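Long-range contacts in uracil-DNA glycosylase (Nitratifractor salsuginis, PDB 5X3G), which belongs to the uracil-DNA glycosylase family and has an alpha/beta fold built on a four-stranded parallel sheet with helices packed around it: residues N158-V164 with M249-R255; Y90-D94 with S115-F119. The contacts are given in a common frame with arbitrary orientation. Numbering follows the deposited sequence.

Contact 1. Residues N158-V164 with M249-R255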
ATOM      1  N   ASN A 158       0.077   8.948  -7.542  1.00 23.27           N
ATOM      2  CA  ASN A 158       1.413   8.895  -8.125  1.00 23.66           C
ATOM      3  C   ASN A 158       2.072   7.540  -7.897  1.00 27.30           C
ATOM      4  O   ASN A 158       2.826   7.072  -8.758  1.00 24.20           O
ATOM      5  CB  ASN A 158       2.288  10.011  -7.559  1.00 19.72           C
ATOM      6  CG  ASN A 158       1.912  11.378  -8.093  1.00 31.81           C
ATOM      7  OD1 ASN A 158       1.154  11.499  -9.059  1.00 30.32           O
ATOM      8  ND2 ASN A 158       2.455  12.419  -7.475  1.00 28.92           N
ATOM      9  N   PHE A 159       1.825   6.909  -6.745  1.00 26.08           N
ATOM     10  CA  PHE A 159       2.213   5.511  -6.579  1.00 23.21           C
ATOM     11  C   PHE A 159       1.655   4.665  -7.711  1.00 27.69           C
ATOM     12  O   PHE A 159       2.370   3.861  -8.321  1.00 22.05           O
ATOM     13  CB  PHE A 159       1.719   4.965  -5.239  1.00 24.83           C
ATOM     14  CG  PHE A 159       2.675   5.159  -4.102  1.00 23.79           C
ATOM     15  CD1 PHE A 159       3.910   4.532  -4.100  1.00 18.20           C
ATOM     16  CD2 PHE A 159       2.319   5.935  -3.013  1.00 19.66           C
ATOM     17  CE1 PHE A 159       4.783   4.700  -3.042  1.00 26.57           C
ATOM     18  CE2 PHE A 159       3.185   6.106  -1.955  1.00 20.09           C
ATOM     19  CZ  PHE A 159       4.421   5.486  -1.968  1.00 22.88           C
ATOM     20  N   GLU A 160       0.362   4.837  -8.006  1.00 23.53           N
ATOM     21  CA  GLU A 160      -0.252   4.017  -9.046  1.00 29.54           C
ATOM     22  C   GLU A 160       0.274   4.367 -10.436  1.00 25.81           C
ATOM     23  O   GLU A 160       0.420   3.476 -11.280  1.00 31.38           O
ATOM     24  CB  GLU A 160      -1.772   4.149  -8.981  1.00 27.42           C
ATOM     25  CG  GLU A 160      -2.351   3.535  -7.714  1.00 29.60           C
ATOM     26  CD  GLU A 160      -3.852   3.679  -7.610  1.00 35.71           C
ATOM     27  OE1 GLU A 160      -4.366   4.774  -7.921  1.00 36.23           O
ATOM     28  OE2 GLU A 160      -4.516   2.698  -7.210  1.00 31.73           O
ATOM     29  N   ARG A 161       0.576   5.645 -10.689  1.00 23.42           N
ATOM     30  CA  ARG A 161       1.191   6.024 -11.959  1.00 30.43           C
ATOM     31  C   ARG A 161       2.517   5.312 -12.166  1.00 31.19           C
ATOM     32  O   ARG A 161       2.866   4.965 -13.301  1.00 25.09           O
ATOM     33  CB  ARG A 161       1.405   7.538 -12.025  1.00 33.78           C
ATOM     34  CG  ARG A 161       0.158   8.365 -12.281  1.00 37.63           C
ATOM     35  CD  ARG A 161       0.541   9.817 -12.514  1.00 46.39           C
ATOM     36  NE  ARG A 161      -0.568  10.630 -12.998  1.00 49.98           N
ATOM     37  CZ  ARG A 161      -1.426  11.268 -12.210  1.00 58.88           C
ATOM     38  NH1 ARG A 161      -1.305  11.179 -10.893  1.00 43.02           N
ATOM     39  NH2 ARG A 161      -2.403  11.993 -12.737  1.00 43.06           N
ATOM     40  N   SER A 162       3.263   5.088 -11.088  1.00 26.83           N
ATOM     41  CA  SER A 162       4.527   4.373 -11.143  1.00 23.62           C
ATOM     42  C   SER A 162       4.348   2.861 -11.107  1.00 26.34           C
ATOM     43  O   SER A 162       5.345   2.137 -11.025  1.00 28.11           O
ATOM     44  CB  SER A 162       5.430   4.827  -9.994  1.00 25.21           C
ATOM     45  OG  SER A 162       5.747   6.205 -10.126  1.00 31.69           O
ATOM     46  N   GLY A 163       3.112   2.372 -11.171  1.00 26.03           N
ATOM     47  CA  GLY A 163       2.873   0.944 -11.262  1.00 24.61           C
ATOM     48  C   GLY A 163       3.000   0.198  -9.956  1.00 23.88           C
ATOM     49  O   GLY A 163       3.332  -0.992  -9.955  1.00 21.62           O
ATOM     50  N   VAL A 164       2.736   0.859  -8.836  1.00 18.52           N
ATOM     51  CA  VAL A 164       2.913   0.265  -7.517  1.00 19.35           C
ATOM     52  C   VAL A 164       1.561  -0.211  -7.012  1.00 20.69           C
ATOM     53  O   VAL A 164       0.637   0.589  -6.827  1.00 18.36           O
ATOM     54  CB  VAL A 164       3.556   1.257  -6.537  1.00 22.09           C
ATOM     55  CG1 VAL A 164       3.611   0.668  -5.129  1.00 23.96           C
ATOM     56  CG2 VAL A 164       4.949   1.626  -7.023  1.00 17.18           C
HETATM   57  N   MSE A 249      10.618   7.704  -9.244  1.00 23.26           N
HETATM   58  CA  MSE A 249       9.169   7.776  -9.250  1.00 19.53           C
HETATM   59  C   MSE A 249       8.670   9.202  -9.098  1.00 23.38           C
HETATM   60  O   MSE A 249       7.558   9.520  -9.524  1.00 25.05           O
HETATM   61  CB  MSE A 249       8.604   6.901  -8.141  1.00 19.20           C
HETATM   62  CG  MSE A 249       9.018   5.454  -8.234  1.00 28.99           C
HETATM   63 SE   MSE A 249       7.940   4.400  -6.996  1.00 34.38          SE
HETATM   64  CE  MSE A 249       9.087   2.842  -6.781  1.00 23.60           C
ATOM     65  N   ASP A 250       9.517  10.042  -8.506  1.00 26.22           N
ATOM     66  CA  ASP A 250       9.197  11.423  -8.140  1.00 21.75           C
ATOM     67  C   ASP A 250       7.753  11.533  -7.657  1.00 30.54           C
ATOM     68  O   ASP A 250       6.919  12.236  -8.229  1.00 25.71           O
ATOM     69  CB  ASP A 250       9.463  12.385  -9.299  1.00 26.66           C
ATOM     70  CG  ASP A 250       9.678  13.815  -8.828  1.00 36.96           C
ATOM     71  OD1 ASP A 250       9.477  14.091  -7.625  1.00 27.58           O
ATOM     72  OD2 ASP A 250      10.047  14.668  -9.663  1.00 35.18           O
ATOM     73  N   LEU A 251       7.478  10.808  -6.570  1.00 21.35           N
ATOM     74  CA  LEU A 251       6.113  10.628  -6.089  1.00 23.60           C
ATOM     75  C   LEU A 251       5.473  11.921  -5.600  1.00 25.48           C
ATOM     76  O   LEU A 251       4.242  11.987  -5.507  1.00 24.82           O
ATOM     77  CB  LEU A 251       6.100   9.586  -4.972  1.00 21.30           C
ATOM     78  CG  LEU A 251       6.493   8.178  -5.431  1.00 21.37           C
ATOM     79  CD1 LEU A 251       6.878   7.305  -4.249  1.00 23.65           C
ATOM     80  CD2 LEU A 251       5.355   7.545  -6.222  1.00 14.26           C
ATOM     81  N   LEU A 252       6.263  12.945  -5.290  1.00 21.81           N
ATOM     82  CA  LEU A 252       5.721  14.205  -4.803  1.00 24.63           C
ATOM     83  C   LEU A 252       5.513  15.232  -5.907  1.00 25.49           C
ATOM     84  O   LEU A 252       5.025  16.327  -5.626  1.00 23.68           O
ATOM     85  CB  LEU A 252       6.628  14.786  -3.714  1.00 23.54           C
ATOM     86  CG  LEU A 252       6.793  13.927  -2.457  1.00 24.56           C
ATOM     87  CD1 LEU A 252       7.623  14.650  -1.430  1.00 19.72           C
ATOM     88  CD2 LEU A 252       5.446  13.541  -1.869  1.00 18.81           C
ATOM     89  N   LEU A 253       5.856  14.907  -7.150  1.00 29.27           N
ATOM     90  CA  LEU A 253       5.617  15.817  -8.262  1.00 24.64           C
ATOM     91  C   LEU A 253       4.148  15.772  -8.661  1.00 32.02           C
ATOM     92  O   LEU A 253       3.593  14.692  -8.894  1.00 27.34           O
ATOM     93  CB  LEU A 253       6.502  15.448  -9.453  1.00 30.92           C
ATOM     94  CG  LEU A 253       6.317  16.259 -10.736  1.00 31.50           C
ATOM     95  CD1 LEU A 253       6.901  17.656 -10.590  1.00 31.31           C
ATOM     96  CD2 LEU A 253       6.928  15.530 -11.929  1.00 35.37           C
ATOM     97  N   LYS A 254       3.518  16.942  -8.732  1.00 24.24           N
ATOM     98  CA  LYS A 254       2.122  17.026  -9.134  1.00 31.38           C
ATOM     99  C   LYS A 254       1.992  16.781 -10.632  1.00 38.90           C
ATOM    100  O   LYS A 254       2.625  17.470 -11.438  1.00 44.00           O
ATOM    101  CB  LYS A 254       1.542  18.391  -8.767  1.00 24.06           C
ATOM    102  N   ARG A 255       1.174  15.801 -11.002  1.00 38.80           N
ATOM    103  CA  ARG A 255       0.940  15.492 -12.409  1.00 50.57           C
ATOM    104  C   ARG A 255      -0.279  16.238 -12.942  1.00 48.28           C
ATOM    105  O   ARG A 255      -1.294  16.359 -12.254  1.00 49.39           O
ATOM    106  CB  ARG A 255       0.765  13.985 -12.614  1.00 50.11           C
ATOM    107  CG  ARG A 255       2.055  13.231 -12.904  1.00 50.31           C
ATOM    108  CD  ARG A 255       2.935  13.108 -11.669  1.00 51.09           C
ATOM    109  NE  ARG A 255       4.202  12.447 -11.969  1.00 48.34           N
ATOM    110  CZ  ARG A 255       5.041  11.978 -11.051  1.00 62.45           C
ATOM    111  NH1 ARG A 255       4.746  12.086  -9.762  1.00 66.63           N
ATOM    112  NH2 ARG A 255       6.173  11.395 -11.420  1.00 63.68           N
TER
HETATM  113  O   HOH W   1       4.862   8.635  -9.895  1.00 39.19           O

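Contact 2. Residues Y90-D94 with S115-F119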
ATOM      1  N   TYR A  90      -5.590   0.689   0.991  1.00 25.16           N
ATOM      2  CA  TYR A  90      -4.251   0.780   0.429  1.00 19.77           C
ATOM      3  C   TYR A  90      -3.224   0.525   1.518  1.00 19.66           C
ATOM      4  O   TYR A  90      -3.375   0.999   2.648  1.00 24.35           O
ATOM      5  CB  TYR A  90      -3.974   2.161  -0.181  1.00 23.90           C
ATOM      6  CG  TYR A  90      -4.864   2.544  -1.334  1.00 22.35           C
ATOM      7  CD1 TYR A  90      -4.589   2.107  -2.622  1.00 18.14           C
ATOM      8  CD2 TYR A  90      -5.965   3.367  -1.142  1.00 22.86           C
ATOM      9  CE1 TYR A  90      -5.394   2.466  -3.686  1.00 24.32           C
ATOM     10  CE2 TYR A  90      -6.779   3.733  -2.199  1.00 27.73           C
ATOM     11  CZ  TYR A  90      -6.488   3.278  -3.469  1.00 34.81           C
ATOM     12  OH  TYR A  90      -7.292   3.643  -4.524  1.00 25.38           O
ATOM     13  N   ALA A  91      -2.179  -0.216   1.172  1.00 20.81           N
ATOM     14  CA  ALA A  91      -1.002  -0.246   2.023  1.00 24.10           C
ATOM     15  C   ALA A  91      -0.387   1.146   2.095  1.00 20.51           C
ATOM     16  O   ALA A  91      -0.445   1.925   1.139  1.00 27.20           O
ATOM     17  CB  ALA A  91       0.021  -1.252   1.491  1.00 16.67           C
ATOM     18  N   PHE A  92       0.155   1.472   3.269  1.00 22.95           N
ATOM     19  CA  PHE A  92       0.983   2.656   3.481  1.00 22.68           C
ATOM     20  C   PHE A  92       0.196   3.965   3.482  1.00 33.78           C
ATOM     21  O   PHE A  92       0.564   4.898   4.200  1.00 40.63           O
ATOM     22  CB  PHE A  92       2.099   2.721   2.433  1.00 27.68           C
ATOM     23  CG  PHE A  92       3.298   3.501   2.880  1.00 25.54           C
ATOM     24  CD1 PHE A  92       3.785   3.354   4.167  1.00 30.05           C
ATOM     25  CD2 PHE A  92       3.942   4.373   2.019  1.00 33.27           C
ATOM     26  CE1 PHE A  92       4.886   4.063   4.592  1.00 35.80           C
ATOM     27  CE2 PHE A  92       5.046   5.088   2.439  1.00 24.11           C
ATOM     28  CZ  PHE A  92       5.520   4.932   3.728  1.00 27.75           C
ATOM     29  N   ILE A  93      -0.876   4.056   2.698  1.00 26.87           N
ATOM     30  CA  ILE A  93      -1.631   5.302   2.585  1.00 26.02           C
ATOM     31  C   ILE A  93      -2.576   5.425   3.773  1.00 29.40           C
ATOM     32  O   ILE A  93      -3.512   4.631   3.923  1.00 35.68           O
ATOM     33  CB  ILE A  93      -2.406   5.368   1.264  1.00 26.32           C
ATOM     34  CG1 ILE A  93      -1.465   5.156   0.082  1.00 26.82           C
ATOM     35  CG2 ILE A  93      -3.096   6.711   1.129  1.00 22.18           C
ATOM     36  CD1 ILE A  93      -0.365   6.192  -0.025  1.00 28.57           C
ATOM     37  N   ASP A  94      -2.352   6.439   4.602  1.00 27.66           N
ATOM     38  CA  ASP A  94      -3.173   6.671   5.784  1.00 28.48           C
ATOM     39  C   ASP A  94      -4.304   7.630   5.432  1.00 30.37           C
ATOM     40  O   ASP A  94      -4.060   8.795   5.101  1.00 28.37           O
ATOM     41  CB  ASP A  94      -2.325   7.226   6.930  1.00 27.86           C
ATOM     42  CG  ASP A  94      -3.061   7.224   8.258  1.00 32.65           C
ATOM     43  OD1 ASP A  94      -4.248   7.608   8.293  1.00 29.98           O
ATOM     44  OD2 ASP A  94      -2.454   6.834   9.278  1.00 30.11           O
ATOM     45  N   SER A 115       5.688   6.908   9.705  1.00 28.34           N
ATOM     46  CA  SER A 115       6.254   6.306   8.504  1.00 26.25           C
ATOM     47  C   SER A 115       6.065   7.209   7.291  1.00 20.28           C
ATOM     48  O   SER A 115       6.998   7.410   6.505  1.00 21.28           O
ATOM     49  CB  SER A 115       5.623   4.935   8.269  1.00 21.95           C
ATOM     50  OG  SER A 115       6.027   4.022   9.272  1.00 30.02           O
ATOM     51  N   LEU A 116       4.867   7.776   7.134  1.00 25.14           N
ATOM     52  CA  LEU A 116       4.622   8.668   6.007  1.00 27.86           C
ATOM     53  C   LEU A 116       5.409   9.962   6.144  1.00 29.76           C
ATOM     54  O   LEU A 116       5.877  10.512   5.142  1.00 21.20           O
ATOM     55  CB  LEU A 116       3.130   8.956   5.877  1.00 24.97           C
ATOM     56  CG  LEU A 116       2.390   7.905   5.047  1.00 39.31           C
ATOM     57  CD1 LEU A 116       0.914   7.863   5.404  1.00 38.56           C
ATOM     58  CD2 LEU A 116       2.592   8.172   3.559  1.00 32.98           C
ATOM     59  N   ARG A 117       5.551  10.470   7.371  1.00 31.33           N
ATOM     60  CA  ARG A 117       6.400  11.633   7.610  1.00 31.62           C
ATOM     61  C   ARG A 117       7.803  11.401   7.059  1.00 24.66           C
ATOM     62  O   ARG A 117       8.301  12.174   6.225  1.00 27.66           O
ATOM     63  CB  ARG A 117       6.449  11.934   9.113  1.00 29.68           C
ATOM     64  CG  ARG A 117       7.297  13.137   9.499  1.00 36.51           C
ATOM     65  CD  ARG A 117       7.271  13.395  11.007  1.00 28.55           C
ATOM     66  NE  ARG A 117       8.086  12.443  11.760  1.00 31.79           N
ATOM     67  CZ  ARG A 117       7.642  11.703  12.774  1.00 29.56           C
ATOM     68  NH1 ARG A 117       6.382  11.803  13.175  1.00 41.58           N
ATOM     69  NH2 ARG A 117       8.464  10.871  13.397  1.00 37.35           N
ATOM     70  N   ASN A 118       8.440  10.310   7.489  1.00 21.62           N
ATOM     71  CA  ASN A 118       9.812  10.055   7.066  1.00 26.10           C
ATOM     72  C   ASN A 118       9.896   9.718   5.583  1.00 23.35           C
ATOM     73  O   ASN A 118      10.880  10.078   4.927  1.00 23.78           O
ATOM     74  CB  ASN A 118      10.422   8.940   7.913  1.00 29.99           C
ATOM     75  CG  ASN A 118      10.625   9.352   9.360  1.00 31.79           C
ATOM     76  OD1 ASN A 118      10.887  10.519   9.653  1.00 33.75           O
ATOM     77  ND2 ASN A 118      10.507   8.394  10.274  1.00 23.73           N
ATOM     78  N   PHE A 119       8.880   9.047   5.033  1.00 25.47           N
ATOM     79  CA  PHE A 119       8.889   8.741   3.605  1.00 19.06           C
ATOM     80  C   PHE A 119       8.794  10.011   2.773  1.00 23.37           C
ATOM     81  O   PHE A 119       9.454  10.133   1.737  1.00 21.30           O
ATOM     82  CB  PHE A 119       7.742   7.791   3.253  1.00 25.57           C
ATOM     83  CG  PHE A 119       7.721   7.378   1.804  1.00 24.75           C
ATOM     84  CD1 PHE A 119       8.401   6.247   1.392  1.00 25.16           C
ATOM     85  CD2 PHE A 119       7.025   8.112   0.856  1.00 17.91           C
ATOM     86  CE1 PHE A 119       8.393   5.859   0.062  1.00 20.65           C
ATOM     87  CE2 PHE A 119       7.016   7.725  -0.474  1.00 24.04           C
ATOM     88  CZ  PHE A 119       7.700   6.598  -0.869  1.00 27.19           C
TER

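Contact 1. Residues N158-V164 with M249-R255
A Schellman motif closes helix 152-161 here, and the last modelled residues of the chain pack against that helix end. Gly163, with positive phi, is the C-prime residue: Gly163 N bonds to Glu160 O (2.9 Å) and Val164 N to Phe159 O (3.1 Å), so the chain turns directly from the helix into strand 164-168. One turn before the helix end, Asn158 reaches across to 249-255. Asn158 ND2 donates to Leu251 O (2.7 Å, nearly straight at 173°) and, weakly, to Leu253 O (2.9 Å), two carbonyls presented by the type I turn Asp250-Leu253. Arg255 folds back over the same turn, with Arg255 NH2 bonding to Met249 O (3.0 Å) and Arg255 NH1 to Asp250 O (2.7 Å). A water ties the segments together further along, bonded to Asn158 O (2.8 Å), Met249 O (2.9 Å) and Ser162 OG (2.6 Å). In the alpha/beta fold of the family this joins the tail following helix 240-246 to an edge strand of the parallel sheet and the helix leading into it. The apolar side faces inward: Leu251 CD2 makes a CH-pi contact with the Phe159 ring (4.3 Å to the centroid), Leu251 CD1 lies 3.6 Å from Phe159 CE1, and the SE atom of selenomethionine Met249 sits 4.1 Å from Val164 CG2. Phe159 and Val164 also touch Leu75 of strand 73-77. At the exposed margin Arg255 CB lies over one face of the Arg161 guanidinium, 3.5 Å from Arg161 CZ.

Contact 2. Residues Y90-D94 with S115-F119
Apolar packing, centred on Phe92, joins the loop 90-94 to helix 114-126. The Phe92 ring presents its edge to the face of Phe119 in a T-shaped pair, centroids 5.2 Å apart and planes at 83°, with Phe92 CE2 3.6 Å from Phe119 CG. Aliphatic contacts add to it: Leu116 CD2 lies over one face of the Phe92 ring (4.1 Å from Phe92 CE2), and Ser115 CB meets its edge at Phe92 CE1 (3.9 Å). Leu116 CD1 fits against the loop backbone, 3.2 Å from Phe92 O and 3.6 Å from Asp94 CB. The polar groups of the loop have partners outside the two segments: Asp94 bonds to Ser86 and the Arg96 backbone and forms a salt bridge with Arg83, while Phe92 O is bonded by Tyr81. Phe119 makes a second edge-to-face pair with Phe246 of helix 240-246, Leu116 touches Met152 of helix 152-161, and Ile93 rests on Met152 and on Leu166 of strand 164-168.

How the contacts relate
Both contacts are largely buried, but contact 2 lies deeper, about 8 Å from the centre of the chain against about 13 Å for contact 1 (centre to centre). Their chemistry differs: 158-164 with 249-255 combines a hydrophobic inner side with direct and water-mediated hydrogen bonds and two exposed arginines, whereas 90-94 with 115-119 meets through apolar and aromatic packing. Phe119 is one bridge between them, its CZ lying 3.6 Å from both Leu251 CD1 and Phe159 CZ; a second is the pair Ile93 CD1 and Phe159 CD2, 4.0 Å apart. Helices 114-126 and 152-161 thus share one hydrophobic core, bordered by loop 90-94 and the C-terminal tail.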